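Glucose-binding protein (PDB 2B3B) binds glucose in the cleft between its two lobes and probably serves as the substrate-capturing component of a bacterial sugar transport system. Local coordinates at residues A[169-174]-A[239-244]. Residues are numbered along the deposited sequence; the frame is centred on the assembly and turned at random.
Sequences QQHLWE and NIMGDW. Unlike the reference sequence in segment 239-244: Ile240 (reference Val). With GLC (alpha-D-glucopyranose), chain G.
One wall of the glucose site in this periplasmic-type binding protein is the Trp244 indole, and His171 of helix 166-191 lies behind that ring, against the chain that runs from strand 238-240 to the tryptophan. The sugar's C5 sits over the centre of the Trp244 ring, 3.5 Å above its plane, in the CH-pi manner common to carbohydrate sites. At the CZ2-CH2 end of the six-membered ring, on the side away from the sugar, CE1 of His171 comes within 3.8 Å of CH2 of Trp244. The two ring planes are steeply inclined, at 80°. Across the other face of the indole lies CA of Gly242, displaced from its centre.

Met241 leaves the backbone away from the helix, then folds back through bends at chi2 and chi3; this turn sets SD 4.2 Å from the centroid of the His171 ring, only 5° off its normal. The sulfur thus covers one face over its centre, while OE2 of Glu174 lies above the opposite face near its margin. Farther from the sugar, CD1 of Leu172 presses on CG1 of Ile240 at 3.5 Å, tighter than usual for two carbons.

With no hydrogen bond between the two segments, packing joins them, and bonds at both imidazole nitrogens fix the ring's rotation. NE2 of His171 bonds to the carbonyl of Ser121, which can only accept, so NE2 carries a proton; the amide N of Gly242, 3.2 Å from NE2 of His171, is another donor and no partner. ND1 then probably accepts from NE2 of His348, whose own ND1, hydrogen-bonded to the glucose, would be left to accept from a sugar hydroxyl. His171 is thus a second-shell residue that backs Trp244 by contact and probably sets the proton arrangement of His348.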
# COMPACT_ATOMS: atom_id res chain seq x y z
N GLN A 169 9.42 5.47 5.34
CA GLN A 169 9.97 5.07 6.66
C GLN A 169 8.90 4.43 7.53
O GLN A 169 9.16 3.47 8.25
CB GLN A 169 10.60 6.27 7.37
CG GLN A 169 11.73 6.93 6.58
CD GLN A 169 11.97 8.41 6.97
OE1 GLN A 169 11.61 8.85 8.07
NE2 GLN A 169 12.55 9.18 6.04
N GLN A 170 7.68 4.96 7.44
CA GLN A 170 6.53 4.34 8.11
C GLN A 170 6.28 2.96 7.51
O GLN A 170 5.93 2.01 8.23
CB GLN A 170 5.28 5.19 7.94
CG GLN A 170 5.32 6.62 8.49
CD GLN A 170 3.99 7.31 8.25
OE1 GLN A 170 2.94 6.76 8.57
NE2 GLN A 170 4.01 8.52 7.70
N HIS A 171 6.44 2.86 6.18
CA HIS A 171 6.27 1.60 5.44
C HIS A 171 7.24 0.55 5.93
O HIS A 171 6.86 -0.60 6.18
CB HIS A 171 6.40 1.81 3.92
CG HIS A 171 5.99 0.61 3.11
ND1 HIS A 171 4.81 0.55 2.41
CD2 HIS A 171 6.61 -0.58 2.91
CE1 HIS A 171 4.71 -0.63 1.81
NE2 HIS A 171 5.79 -1.34 2.11
N LEU A 172 8.51 0.93 6.05
CA LEU A 172 9.48 0.07 6.67
C LEU A 172 9.07 -0.32 8.09
O LEU A 172 9.14 -1.49 8.46
CB LEU A 172 10.84 0.74 6.69
CG LEU A 172 11.97 0.03 7.42
CD1 LEU A 172 12.28 -1.26 6.72
CD2 LEU A 172 13.16 0.99 7.38
N TRP A 173 8.62 0.66 8.86
CA TRP A 173 8.23 0.42 10.24
C TRP A 173 7.16 -0.67 10.35
O TRP A 173 7.23 -1.51 11.24
CB TRP A 173 7.73 1.71 10.91
CG TRP A 173 7.40 1.51 12.36
CD1 TRP A 173 8.27 1.63 13.42
CD2 TRP A 173 6.12 1.14 12.94
NE1 TRP A 173 7.62 1.35 14.61
CE2 TRP A 173 6.31 1.06 14.35
CE3 TRP A 173 4.86 0.86 12.41
CZ2 TRP A 173 5.27 0.73 15.23
CZ3 TRP A 173 3.84 0.52 13.27
CH2 TRP A 173 4.05 0.47 14.67
N GLU A 174 6.16 -0.67 9.47
CA GLU A 174 5.06 -1.64 9.63
C GLU A 174 5.53 -3.06 9.39
O GLU A 174 5.07 -3.98 10.05
CB GLU A 174 3.79 -1.27 8.85
CG GLU A 174 3.87 -1.32 7.31
CD GLU A 174 2.54 -0.95 6.68
OE1 GLU A 174 1.66 -0.41 7.41
OE2 GLU A 174 2.35 -1.17 5.47
N ASN A 239 15.51 -3.09 -0.22
CA ASN A 239 14.47 -2.07 -0.06
C ASN A 239 13.17 -2.76 0.37
O ASN A 239 12.81 -3.78 -0.18
CB ASN A 239 14.23 -1.31 -1.37
CG ASN A 239 13.29 -0.10 -1.21
OD1 ASN A 239 13.52 0.77 -0.33
ND2 ASN A 239 12.27 -0.00 -2.08
N ILE A 240 12.51 -2.20 1.39
CA ILE A 240 11.22 -2.71 1.88
C ILE A 240 10.18 -1.79 1.32
O ILE A 240 10.14 -0.61 1.66
CB ILE A 240 11.14 -2.70 3.42
CG1 ILE A 240 12.32 -3.48 4.02
CG2 ILE A 240 9.76 -3.28 3.90
CD1 ILE A 240 12.37 -4.94 3.64
N MET A 241 9.36 -2.32 0.41
CA MET A 241 8.36 -1.52 -0.29
C MET A 241 7.23 -2.39 -0.85
O MET A 241 7.44 -3.58 -1.13
CB MET A 241 9.04 -0.75 -1.41
CG MET A 241 8.20 0.33 -2.11
SD MET A 241 7.19 1.37 -1.02
CE MET A 241 8.41 2.01 0.13
N GLY A 242 6.06 -1.79 -1.03
CA GLY A 242 4.94 -2.51 -1.64
C GLY A 242 5.24 -2.90 -3.07
O GLY A 242 6.18 -2.38 -3.70
N ASP A 243 4.44 -3.81 -3.60
CA ASP A 243 4.73 -4.43 -4.89
C ASP A 243 4.35 -3.62 -6.10
O ASP A 243 4.51 -4.07 -7.25
CB ASP A 243 4.24 -5.89 -4.97
CG ASP A 243 2.79 -6.11 -4.49
OD1 ASP A 243 2.01 -5.17 -4.24
OD2 ASP A 243 2.44 -7.29 -4.41
N TRP A 244 3.96 -2.38 -5.88
CA TRP A 244 4.05 -1.40 -6.95
C TRP A 244 5.51 -1.25 -7.46
O TRP A 244 5.74 -0.83 -8.60
CB TRP A 244 3.48 -0.04 -6.51
CG TRP A 244 3.92 0.45 -5.16
CD1 TRP A 244 5.00 1.23 -4.89
CD2 TRP A 244 3.27 0.21 -3.92
NE1 TRP A 244 5.07 1.49 -3.54
CE2 TRP A 244 4.02 0.86 -2.92
CE3 TRP A 244 2.10 -0.51 -3.55
CZ2 TRP A 244 3.65 0.84 -1.57
CZ3 TRP A 244 1.74 -0.53 -2.22
CH2 TRP A 244 2.51 0.14 -1.24
C1 GLC G . -0.57 3.59 -2.27
C2 GLC G . -1.46 2.75 -3.25
C3 GLC G . -0.75 2.18 -4.48
C4 GLC G . 0.43 3.07 -4.91
C5 GLC G . 1.40 3.28 -3.74
C6 GLC G . 2.60 4.19 -4.03
O1 GLC G . -0.68 3.28 -0.93
O2 GLC G . -2.36 1.83 -2.61
O3 GLC G . -1.69 2.14 -5.55
O4 GLC G . 1.12 2.47 -5.99
O5 GLC G . 0.80 3.83 -2.58
O6 GLC G . 2.17 5.47 -4.39